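Local coordinates for protein TipC2 (Streptococcus intermedius B196, PDB 6DHX) that is an immunity protein of a type VII secretion system and probably protects its producer by recognising and neutralising a cognate exported antibacterial toxin, at residues A156-E159 against K160-Q164; R141-L144 against K145-I149; N36-F39 against N40-T43; N108-R112 against Q113-L117. All coordinates share one frame; numbering follows the deposited sequence.

Contact 1: A156-E159 against K160-Q164; sequences AHYE and KIVNQ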
loop_
_atom_site.group_PDB
_atom_site.type_symbol
_atom_site.label_atom_id
_atom_site.label_comp_id
_atom_site.label_asym_id
_atom_site.label_seq_id
_atom_site.Cartn_x
_atom_site.Cartn_y
_atom_site.Cartn_z
ATOM N N ALA A 156 4.498 6.117 -12.937
ATOM C CA ALA A 156 5.913 5.958 -12.628
ATOM C C ALA A 156 6.144 5.827 -11.117
ATOM O O ALA A 156 6.989 5.032 -10.696
ATOM C CB ALA A 156 6.720 7.119 -13.216
ATOM N N HIS A 157 5.419 6.608 -10.298
ATOM C CA HIS A 157 5.535 6.504 -8.842
ATOM C C HIS A 157 5.092 5.125 -8.361
ATOM O O HIS A 157 5.756 4.495 -7.520
ATOM C CB HIS A 157 4.698 7.597 -8.148
ATOM C CG HIS A 157 5.260 8.982 -8.311
ATOM N ND1 HIS A 157 6.558 9.299 -7.987
ATOM C CD2 HIS A 157 4.698 10.124 -8.775
ATOM C CE1 HIS A 157 6.782 10.574 -8.260
ATOM N NE2 HIS A 157 5.666 11.103 -8.730
ATOM N N TYR A 158 3.986 4.634 -8.909
ATOM C CA TYR A 158 3.494 3.304 -8.554
ATOM C C TYR A 158 4.518 2.229 -8.924
ATOM O O TYR A 158 4.829 1.338 -8.122
ATOM C CB TYR A 158 2.152 3.055 -9.272
ATOM C CG TYR A 158 1.647 1.675 -8.968
ATOM C CD1 TYR A 158 0.847 1.461 -7.854
ATOM C CD2 TYR A 158 1.986 0.593 -9.773
ATOM C CE1 TYR A 158 0.384 0.200 -7.533
ATOM C CE2 TYR A 158 1.544 -0.714 -9.457
ATOM C CZ TYR A 158 0.727 -0.887 -8.331
ATOM O OH TYR A 158 0.266 -2.144 -7.996
ATOM N N GLU A 159 5.073 2.315 -10.138
ATOM C CA GLU A 159 6.084 1.348 -10.567
ATOM C C GLU A 159 7.294 1.394 -9.637
ATOM O O GLU A 159 7.826 0.355 -9.245
ATOM C CB GLU A 159 6.496 1.624 -12.015
ATOM C CG GLU A 159 7.738 0.868 -12.504
ATOM C CD GLU A 159 7.541 -0.641 -12.591
ATOM O OE1 GLU A 159 6.384 -1.116 -12.700
ATOM O OE2 GLU A 159 8.569 -1.359 -12.597
ATOM N N LYS A 160 7.725 2.595 -9.273
ATOM C CA LYS A 160 8.934 2.735 -8.467
ATOM C C LYS A 160 8.748 2.200 -7.046
ATOM O O LYS A 160 9.631 1.515 -6.512
ATOM C CB LYS A 160 9.326 4.207 -8.433
ATOM C CG LYS A 160 10.640 4.454 -7.688
ATOM C CD LYS A 160 10.929 5.971 -7.755
ATOM C CE LYS A 160 11.993 6.385 -6.750
ATOM N NZ LYS A 160 13.241 5.599 -6.921
ATOM N N ILE A 161 7.627 2.529 -6.411
ATOM C CA ILE A 161 7.446 2.179 -5.009
ATOM C C ILE A 161 6.752 0.847 -4.846
ATOM O O ILE A 161 7.177 0.027 -4.019
ATOM C CB ILE A 161 6.670 3.285 -4.263
ATOM C CG1 ILE A 161 7.432 4.616 -4.352
ATOM C CG2 ILE A 161 6.377 2.828 -2.791
ATOM C CD1 ILE A 161 8.870 4.571 -3.763
ATOM N N VAL A 162 5.626 0.622 -5.534
ATOM C CA VAL A 162 4.932 -0.653 -5.303
ATOM C C VAL A 162 5.684 -1.796 -5.980
ATOM O O VAL A 162 5.930 -2.834 -5.367
ATOM C CB VAL A 162 3.463 -0.619 -5.763
ATOM C CG1 VAL A 162 2.804 -2.050 -5.594
ATOM C CG2 VAL A 162 2.661 0.398 -4.926
ATOM N N ASN A 163 6.000 -1.648 -7.274
ATOM C CA ASN A 163 6.595 -2.802 -7.950
ATOM C C ASN A 163 8.068 -2.983 -7.600
ATOM O O ASN A 163 8.493 -4.081 -7.217
ATOM C CB ASN A 163 6.397 -2.666 -9.462
ATOM C CG ASN A 163 4.952 -2.955 -9.856
ATOM O OD1 ASN A 163 4.223 -3.608 -9.102
ATOM N ND2 ASN A 163 4.544 -2.504 -11.025
ATOM N N GLN A 164 8.860 -1.924 -7.726
ATOM C CA GLN A 164 10.310 -2.022 -7.606
ATOM C C GLN A 164 10.786 -1.947 -6.166
ATOM O O GLN A 164 11.986 -2.155 -5.889
ATOM C CB GLN A 164 10.986 -0.909 -8.452
ATOM C CG GLN A 164 10.791 -1.103 -9.976
ATOM C CD GLN A 164 10.917 -2.580 -10.351
ATOM O OE1 GLN A 164 11.886 -3.253 -9.962
ATOM N NE2 GLN A 164 9.919 -3.101 -11.064
#
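E159 reaches forward along its helix and holds two amides at once, one with each carboxylate oxygen. CG lies anti to the backbone N (chi1 169°), and the bend at chi2 carries the carboxylate over the next turn. There N163 ND2 gives E159 OE1 a nearly straight bond of 2.8 Å that leaves in the plane of the amide, although the oxygen is met from above the carboxylate plane. The Q164 amide lies flatter against the carboxylate, the two planes 29° apart, and its NE2 donates to E159 OE2 at 2.7 Å. One residue back, the Y158 ring leans over V162: V162 CB sits above one ring face, offset toward the rim, in a CH-pi contact, with V162 CG2 3.5 Å from Y158 CE1. Beneath these side chains helix 151-173 widens into a pi-type turn, where Q164 N bonds to E159 O, five residues back, at 2.9 Å. Y183 OH is hydrogen-bonded to both Y158 OH and N163 OD1, tying this buried side of the helix to a later loop. With both carboxylate oxygens engaged by neutral amides, E159 is probably held in its ionised form, and the two bonds would restrict rotation of the carboxylate.

Contact 2: R141-L144 against K145-I149; sequences RAYL and KKYGI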
loop_
_atom_site.group_PDB
_atom_site.type_symbol
_atom_site.label_atom_id
_atom_site.label_comp_id
_atom_site.label_asym_id
_atom_site.label_seq_id
_atom_site.Cartn_x
_atom_site.Cartn_y
_atom_site.Cartn_z
ATOM N N ARG A 141 -7.497 16.119 -8.444
ATOM C CA ARG A 141 -6.959 16.454 -9.758
ATOM C C ARG A 141 -6.521 17.917 -9.849
ATOM O O ARG A 141 -5.544 18.216 -10.543
ATOM C CB ARG A 141 -7.967 16.123 -10.860
ATOM C CG ARG A 141 -8.204 14.609 -10.975
ATOM C CD ARG A 141 -9.210 14.280 -12.085
ATOM N NE ARG A 141 -8.642 14.459 -13.421
ATOM C CZ ARG A 141 -9.287 14.171 -14.560
ATOM N NH1 ARG A 141 -10.524 13.684 -14.538
ATOM N NH2 ARG A 141 -8.663 14.330 -15.723
ATOM N N ALA A 142 -7.187 18.839 -9.146
ATOM C CA ALA A 142 -6.724 20.230 -9.162
ATOM C C ALA A 142 -5.321 20.364 -8.559
ATOM O O ALA A 142 -4.484 21.119 -9.079
ATOM C CB ALA A 142 -7.714 21.149 -8.433
ATOM N N TYR A 143 -5.062 19.670 -7.445
ATOM C CA TYR A 143 -3.725 19.705 -6.870
ATOM C C TYR A 143 -2.722 19.084 -7.821
ATOM O O TYR A 143 -1.599 19.592 -7.964
ATOM C CB TYR A 143 -3.682 18.977 -5.521
ATOM C CG TYR A 143 -4.258 19.775 -4.401
ATOM C CD1 TYR A 143 -3.500 20.761 -3.760
ATOM C CD2 TYR A 143 -5.581 19.575 -4.000
ATOM C CE1 TYR A 143 -4.055 21.530 -2.745
ATOM C CE2 TYR A 143 -6.144 20.332 -3.001
ATOM C CZ TYR A 143 -5.381 21.294 -2.368
ATOM O OH TYR A 143 -5.960 22.021 -1.357
ATOM N N LEU A 144 -3.078 17.942 -8.429
ATOM C CA LEU A 144 -2.120 17.288 -9.322
ATOM C C LEU A 144 -1.782 18.203 -10.488
ATOM O O LEU A 144 -0.602 18.372 -10.838
ATOM C CB LEU A 144 -2.672 15.954 -9.829
ATOM C CG LEU A 144 -2.950 14.937 -8.727
ATOM C CD1 LEU A 144 -3.526 13.684 -9.360
ATOM C CD2 LEU A 144 -1.651 14.567 -7.961
ATOM N N LYS A 145 -2.814 18.812 -11.091
ATOM C CA LYS A 145 -2.588 19.754 -12.197
ATOM C C LYS A 145 -1.726 20.933 -11.765
ATOM O O LYS A 145 -0.830 21.361 -12.504
ATOM C CB LYS A 145 -3.926 20.232 -12.756
ATOM C CG LYS A 145 -3.789 21.229 -13.937
ATOM C CD LYS A 145 -5.187 21.768 -14.306
ATOM C CE LYS A 145 -5.132 22.848 -15.382
ATOM N NZ LYS A 145 -6.399 23.638 -15.362
ATOM N N LYS A 146 -1.972 21.475 -10.575
ATOM C CA LYS A 146 -1.172 22.611 -10.120
ATOM C C LYS A 146 0.307 22.257 -10.057
ATOM O O LYS A 146 1.160 23.018 -10.524
ATOM C CB LYS A 146 -1.669 23.091 -8.765
ATOM C CG LYS A 146 -0.847 24.160 -8.153
ATOM C CD LYS A 146 -1.542 24.714 -6.923
ATOM C CE LYS A 146 -0.790 25.953 -6.437
ATOM N NZ LYS A 146 -1.055 26.152 -4.989
ATOM N N TYR A 147 0.633 21.096 -9.513
ATOM C CA TYR A 147 2.022 20.723 -9.341
ATOM C C TYR A 147 2.579 19.923 -10.516
ATOM O O TYR A 147 3.684 19.381 -10.411
ATOM C CB TYR A 147 2.177 19.975 -8.014
ATOM C CG TYR A 147 1.923 20.920 -6.866
ATOM C CD1 TYR A 147 2.829 21.937 -6.582
ATOM C CD2 TYR A 147 0.785 20.829 -6.092
ATOM C CE1 TYR A 147 2.599 22.829 -5.563
ATOM C CE2 TYR A 147 0.534 21.743 -5.069
ATOM C CZ TYR A 147 1.463 22.726 -4.800
ATOM O OH TYR A 147 1.256 23.632 -3.785
ATOM N N GLY A 148 1.855 19.857 -11.631
ATOM C CA GLY A 148 2.350 19.198 -12.831
ATOM C C GLY A 148 2.502 17.686 -12.762
ATOM O O GLY A 148 3.414 17.134 -13.372
ATOM N N ILE A 149 1.607 16.997 -12.063
ATOM C CA ILE A 149 1.672 15.549 -11.933
ATOM C C ILE A 149 0.666 14.922 -12.890
ATOM O O ILE A 149 -0.544 15.095 -12.729
ATOM C CB ILE A 149 1.384 15.129 -10.492
ATOM C CG1 ILE A 149 2.369 15.844 -9.579
ATOM C CG2 ILE A 149 1.461 13.602 -10.370
ATOM C CD1 ILE A 149 2.113 15.606 -8.154
#
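A Schellman motif ends helix 137-146 here, and L144 and I149 meet across it. G148 is its C-prime residue, with a positive phi of 68° that turns the chain back over the last helical turn. I149 N then reaches L144 O in a straight bond of 2.9 Å, although it arrives from above the carbonyl plane, while G148 N closes the inner turn on K145 O at 3.2 Å. Before the reversal the ordinary helical pattern still runs, its last member being Y147 N to Y143 O at 3.1 Å.

The same reversal brings the two aliphatic side chains together. In L144, chi1 of -62° and chi2 of 178° together put CD2 against the returning chain; there it lies 3.9 Å from I149 CD1 and also touches I149 CB, the two side chains crossing at a slant. On another side of the helix end, the edge of the Y143 ring looks toward Y147 CE2, which stands 4.4 Å from Y143 CD1, a loose contact. Y147 CD2 also comes to 3.3 Å from Y143 O, and K146 CG lies over the centre of one face of the Y147 ring. On the sheet side of the helix, Y143 and Y147 both rest on V102 of strand 102-111, and L144 packs on V104 and W195.

Chemically this is a helix C-terminus in which L144 O and K145 O are met by the N-H groups of I149 and G148, with the hydrophobic L144-I149 pair packed across the reversal; the ends of the K145 and K146 side chains lead away from it at the surface.

Contact 3: N36-F39 against N40-T43; sequences NNIF and NKLT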
loop_
_atom_site.group_PDB
_atom_site.type_symbol
_atom_site.label_atom_id
_atom_site.label_comp_id
_atom_site.label_asym_id
_atom_site.label_seq_id
_atom_site.Cartn_x
_atom_site.Cartn_y
_atom_site.Cartn_z
ATOM N N ASN A 36 5.412 -15.400 14.326
ATOM C CA ASN A 36 6.689 -14.804 13.937
ATOM C C ASN A 36 6.468 -14.197 12.562
ATOM O O ASN A 36 6.652 -14.855 11.519
ATOM C CB ASN A 36 7.810 -15.869 14.008
ATOM C CG ASN A 36 9.184 -15.335 13.572
ATOM O OD1 ASN A 36 9.346 -14.180 13.200
ATOM N ND2 ASN A 36 10.173 -16.206 13.601
ATOM N N ASN A 37 6.047 -12.930 12.558
ATOM C CA ASN A 37 5.621 -12.251 11.335
ATOM C C ASN A 37 6.667 -12.393 10.245
ATOM O O ASN A 37 7.831 -12.083 10.456
ATOM C CB ASN A 37 5.397 -10.767 11.669
ATOM C CG ASN A 37 4.554 -10.040 10.612
ATOM O OD1 ASN A 37 4.812 -10.129 9.424
ATOM N ND2 ASN A 37 3.538 -9.296 11.075
ATOM N N ILE A 38 6.213 -12.806 9.047
ATOM C CA ILE A 38 7.118 -12.917 7.909
ATOM C C ILE A 38 7.916 -11.620 7.688
ATOM O O ILE A 38 9.083 -11.657 7.312
ATOM C CB ILE A 38 6.300 -13.311 6.645
ATOM C CG1 ILE A 38 7.217 -13.405 5.418
ATOM C CG2 ILE A 38 5.147 -12.306 6.318
ATOM C CD1 ILE A 38 8.136 -14.526 5.487
ATOM N N PHE A 39 7.322 -10.456 7.963
ATOM C CA PHE A 39 8.019 -9.199 7.716
ATOM C C PHE A 39 9.113 -8.920 8.733
ATOM O O PHE A 39 9.898 -7.983 8.535
ATOM C CB PHE A 39 6.999 -8.045 7.675
ATOM C CG PHE A 39 6.269 -7.958 6.365
ATOM C CD1 PHE A 39 6.833 -7.301 5.249
ATOM C CD2 PHE A 39 5.017 -8.554 6.218
ATOM C CE1 PHE A 39 6.130 -7.232 4.024
ATOM C CE2 PHE A 39 4.305 -8.486 5.025
ATOM C CZ PHE A 39 4.855 -7.840 3.887
ATOM N N ASN A 40 9.201 -9.711 9.820
ATOM C CA ASN A 40 10.400 -9.648 10.649
ATOM C C ASN A 40 11.640 -9.950 9.824
ATOM O O ASN A 40 12.726 -9.525 10.213
ATOM C CB ASN A 40 10.342 -10.648 11.830
ATOM C CG ASN A 40 9.244 -10.278 12.852
ATOM O OD1 ASN A 40 8.837 -9.138 12.923
ATOM N ND2 ASN A 40 8.777 -11.249 13.618
ATOM N N LYS A 41 11.484 -10.667 8.710
ATOM C CA LYS A 41 12.609 -11.052 7.845
ATOM C C LYS A 41 13.090 -9.898 6.971
ATOM O O LYS A 41 14.177 -10.004 6.406
ATOM C CB LYS A 41 12.220 -12.240 6.949
ATOM C CG LYS A 41 12.013 -13.575 7.734
ATOM C CD LYS A 41 11.625 -14.721 6.776
ATOM C CE LYS A 41 11.459 -16.049 7.534
ATOM N NZ LYS A 41 11.246 -17.198 6.621
ATOM N N LEU A 42 12.317 -8.803 6.862
ATOM C CA LEU A 42 12.618 -7.706 5.922
ATOM C C LEU A 42 13.253 -6.581 6.727
ATOM O O LEU A 42 12.566 -5.872 7.475
ATOM C CB LEU A 42 11.353 -7.219 5.205
ATOM C CG LEU A 42 11.550 -6.102 4.165
ATOM C CD1 LEU A 42 12.477 -6.609 3.039
ATOM C CD2 LEU A 42 10.136 -5.744 3.605
ATOM N N THR A 43 14.550 -6.367 6.523
ATOM C CA THR A 43 15.268 -5.450 7.395
ATOM C C THR A 43 14.863 -3.992 7.160
ATOM O O THR A 43 14.972 -3.188 8.079
ATOM C CB THR A 43 16.786 -5.672 7.185
ATOM O OG1 THR A 43 17.104 -6.939 7.742
ATOM C CG2 THR A 43 17.598 -4.625 7.949
#
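F39 and L42 make the packed side of this turn, lying side by side and pointing the same way. L42 CD2 meets the edge of the F39 ring near its plane, 4.0 Å from F39 CD1. Around them the chain is closely enclosed: F39 reaches I25 and T29 of helix 21-32 and V47 and I63 of the sheet, its ring meeting that of W170, and L42 lies on D169 and I173 of helix 151-173. The backbone that presents these side chains is a short 3-10 turn at residues 38-41. It is entered by an Asx turn in which F39 N donates to N37 OD1 at 2.9 Å, and it then runs on i to i+3 bonds: N40 N to N37 O, K41 N to I38 O at 2.9 Å, and L42 N to F39 O. The other side is polar and exposed. There N40 ND2 bonds N36 OD1 at 3.0 Å, the acceptor lying in the N40 amide plane and the two amides turned 33° apart; N36 CG is anti to its own N (chi1 178°), which carries OD1 out to that meeting. Elsewhere on the turn the extended chain of exposed K41 slants past buried I38, its CD 3.7 Å from I38 CD1.

Contact 4: N108-R112 against Q113-L117; sequences NKYTR and QDRTL. With SO4 (sulfate ion), chain D.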
loop_
_atom_site.group_PDB
_atom_site.type_symbol
_atom_site.label_atom_id
_atom_site.label_comp_id
_atom_site.label_asym_id
_atom_site.label_seq_id
_atom_site.Cartn_x
_atom_site.Cartn_y
_atom_site.Cartn_z
ATOM N N ASN A 108 -3.377 1.743 -2.570
ATOM C CA ASN A 108 -3.505 0.575 -3.440
ATOM C C ASN A 108 -4.083 -0.531 -2.590
ATOM O O ASN A 108 -3.356 -1.130 -1.785
ATOM C CB ASN A 108 -2.163 0.164 -4.012
ATOM C CG ASN A 108 -1.424 1.363 -4.606
ATOM O OD1 ASN A 108 -1.777 1.794 -5.712
ATOM N ND2 ASN A 108 -0.447 1.933 -3.869
ATOM N N LYS A 109 -5.382 -0.750 -2.736
ATOM C CA LYS A 109 -6.107 -1.611 -1.811
ATOM C C LYS A 109 -6.510 -2.892 -2.532
ATOM O O LYS A 109 -7.256 -2.831 -3.503
ATOM C CB LYS A 109 -7.344 -0.889 -1.281
ATOM C CG LYS A 109 -8.092 -1.753 -0.248
ATOM C CD LYS A 109 -9.121 -0.856 0.465
ATOM C CE LYS A 109 -10.180 -1.615 1.259
ATOM N NZ LYS A 109 -11.284 -0.725 1.886
ATOM N N TYR A 110 -6.050 -4.040 -2.026
ATOM C CA TYR A 110 -6.416 -5.322 -2.600
ATOM C C TYR A 110 -7.492 -5.957 -1.725
ATOM O O TYR A 110 -7.228 -6.295 -0.561
ATOM C CB TYR A 110 -5.200 -6.229 -2.703
ATOM C CG TYR A 110 -5.600 -7.623 -3.115
ATOM C CD1 TYR A 110 -5.889 -7.895 -4.459
ATOM C CD2 TYR A 110 -5.705 -8.647 -2.172
ATOM C CE1 TYR A 110 -6.248 -9.159 -4.848
ATOM C CE2 TYR A 110 -6.061 -9.942 -2.549
ATOM C CZ TYR A 110 -6.327 -10.182 -3.902
ATOM O OH TYR A 110 -6.692 -11.431 -4.373
ATOM N N THR A 111 -8.705 -6.127 -2.289
ATOM C CA THR A 111 -9.840 -6.656 -1.555
ATOM C C THR A 111 -9.914 -8.157 -1.833
ATOM O O THR A 111 -9.898 -8.580 -2.993
ATOM C CB THR A 111 -11.148 -5.943 -1.924
ATOM O OG1 THR A 111 -11.192 -5.594 -3.338
ATOM C CG2 THR A 111 -11.216 -4.622 -1.114
ATOM N N ARG A 112 -9.905 -8.943 -0.761
ATOM C CA ARG A 112 -9.834 -10.401 -0.874
ATOM C C ARG A 112 -11.063 -10.985 -1.540
ATOM O O ARG A 112 -10.958 -11.951 -2.308
ATOM C CB ARG A 112 -9.688 -11.021 0.530
ATOM C CG ARG A 112 -8.246 -10.825 1.058
ATOM C CD ARG A 112 -7.354 -11.973 0.570
ATOM N NE ARG A 112 -7.691 -13.255 1.200
ATOM C CZ ARG A 112 -7.082 -14.400 0.912
ATOM N NH1 ARG A 112 -6.139 -14.417 -0.048
ATOM N NH2 ARG A 112 -7.420 -15.531 1.613
ATOM N N GLN A 113 -12.239 -10.464 -1.219
ATOM C CA GLN A 113 -13.458 -11.163 -1.619
ATOM C C GLN A 113 -13.749 -11.079 -3.119
ATOM O O GLN A 113 -14.502 -11.926 -3.613
ATOM C CB GLN A 113 -14.687 -10.686 -0.834
ATOM C CG GLN A 113 -14.548 -10.960 0.716
ATOM C CD GLN A 113 -14.078 -12.384 1.015
ATOM O OE1 GLN A 113 -14.684 -13.338 0.574
ATOM N NE2 GLN A 113 -12.963 -12.512 1.702
ATOM N N ASP A 114 -13.156 -10.129 -3.847
ATOM C CA ASP A 114 -13.376 -10.010 -5.281
ATOM C C ASP A 114 -12.044 -9.990 -6.019
ATOM O O ASP A 114 -12.005 -9.648 -7.224
ATOM C CB ASP A 114 -14.222 -8.768 -5.598
ATOM C CG ASP A 114 -13.572 -7.479 -5.104
ATOM O OD1 ASP A 114 -12.433 -7.528 -4.589
ATOM O OD2 ASP A 114 -14.216 -6.414 -5.247
ATOM N N ARG A 115 -10.954 -10.370 -5.328
ATOM C CA ARG A 115 -9.602 -10.422 -5.887
ATOM C C ARG A 115 -9.314 -9.203 -6.754
ATOM O O ARG A 115 -8.958 -9.310 -7.928
ATOM C CB ARG A 115 -9.400 -11.730 -6.681
ATOM C CG ARG A 115 -9.401 -12.968 -5.723
ATOM C CD ARG A 115 -8.924 -14.286 -6.399
ATOM N NE ARG A 115 -9.387 -15.526 -5.664
ATOM C CZ ARG A 115 -8.822 -16.035 -4.557
ATOM N NH1 ARG A 115 -9.316 -17.141 -4.013
ATOM N NH2 ARG A 115 -7.771 -15.456 -3.966
ATOM N N THR A 116 -9.530 -8.020 -6.187
ATOM C CA THR A 116 -9.424 -6.790 -6.973
ATOM C C THR A 116 -8.422 -5.862 -6.309
ATOM O O THR A 116 -8.476 -5.667 -5.088
ATOM C CB THR A 116 -10.804 -6.106 -7.083
ATOM O OG1 THR A 116 -11.702 -6.938 -7.849
ATOM C CG2 THR A 116 -10.671 -4.740 -7.818
ATOM N N LEU A 117 -7.472 -5.327 -7.102
ATOM C CA LEU A 117 -6.562 -4.280 -6.658
ATOM C C LEU A 117 -7.092 -2.945 -7.195
ATOM O O LEU A 117 -7.174 -2.764 -8.411
ATOM C CB LEU A 117 -5.174 -4.534 -7.213
ATOM C CG LEU A 117 -4.164 -3.445 -6.884
ATOM C CD1 LEU A 117 -3.766 -3.519 -5.370
ATOM C CD2 LEU A 117 -2.934 -3.629 -7.737
HETATM S S SO4 D . -10.534 -14.892 3.267
HETATM O O1 SO4 D . -10.179 -13.634 2.637
HETATM O O2 SO4 D . -11.186 -15.774 2.329
HETATM O O3 SO4 D . -11.385 -14.593 4.407
HETATM O O4 SO4 D . -9.340 -15.558 3.642
HETATM O O HOH W 1 -13.526 -3.886 -4.563
#
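T111 holds OG1 between its backbone N and carbonyl carbon (chi1 36°), and D114 places CG in the same kind of position (chi1 59°); together these torsions bring the T111 hydroxyl to D114 OD1, the side chains crossing at a slant. T111 OG1 donates at 2.6 Å to D114 OD1, which receives it on its syn lone pair, the side of the other carboxylate oxygen, and a water donates to both T111 OG1 and D114 OD2. The pair spans the end of the hairpin between strands 102-111 and 116-127, where R115 and T116 both face T111 in a G1 beta bulge. T111 N bonds T116 O at 2.8 Å and T116 N returns to T111 O at 3.3 Å, while T116 OG1 donates to D114 O. On the sheet face of Y110 and L117, the Y110 ring runs alongside R115, its OH 3.4 Å from R115 CG; D23 accepts from Y110 OH and forms salt bridges with both R115 and R112. R112, bent at chi2 and chi3, turns its guanidinium edge to a sulfate, probably from the crystallisation liquor: R112 NE donates to sulfate O1, and R112 NH2 gives sulfate O4 an almost straight bond of 2.8 Å. N88 ND2 also bonds this sulfate.

In the fold
Contacts 1 and 4 lie nearest the middle of the chain and touch each other: Y158 and V162 of helix 151-173 pack on N108, and Y158 OH meets L117, so helix and hairpin share an interface. Contact 3 is also partly buried, about 22 Å from contact 1 between centres, yet its L42 leans on the later part of that same helix. Contact 2 is the surface member, at the end of the preceding helix and across the chain's centre from contact 3. Chemistry follows place: carboxylate-amide bonds within a continuous helix in contact 1, backbone capping in contact 2, an asparagine-led turn in contact 3, and charged and hydroxyl groups round a hairpin end in contact 4.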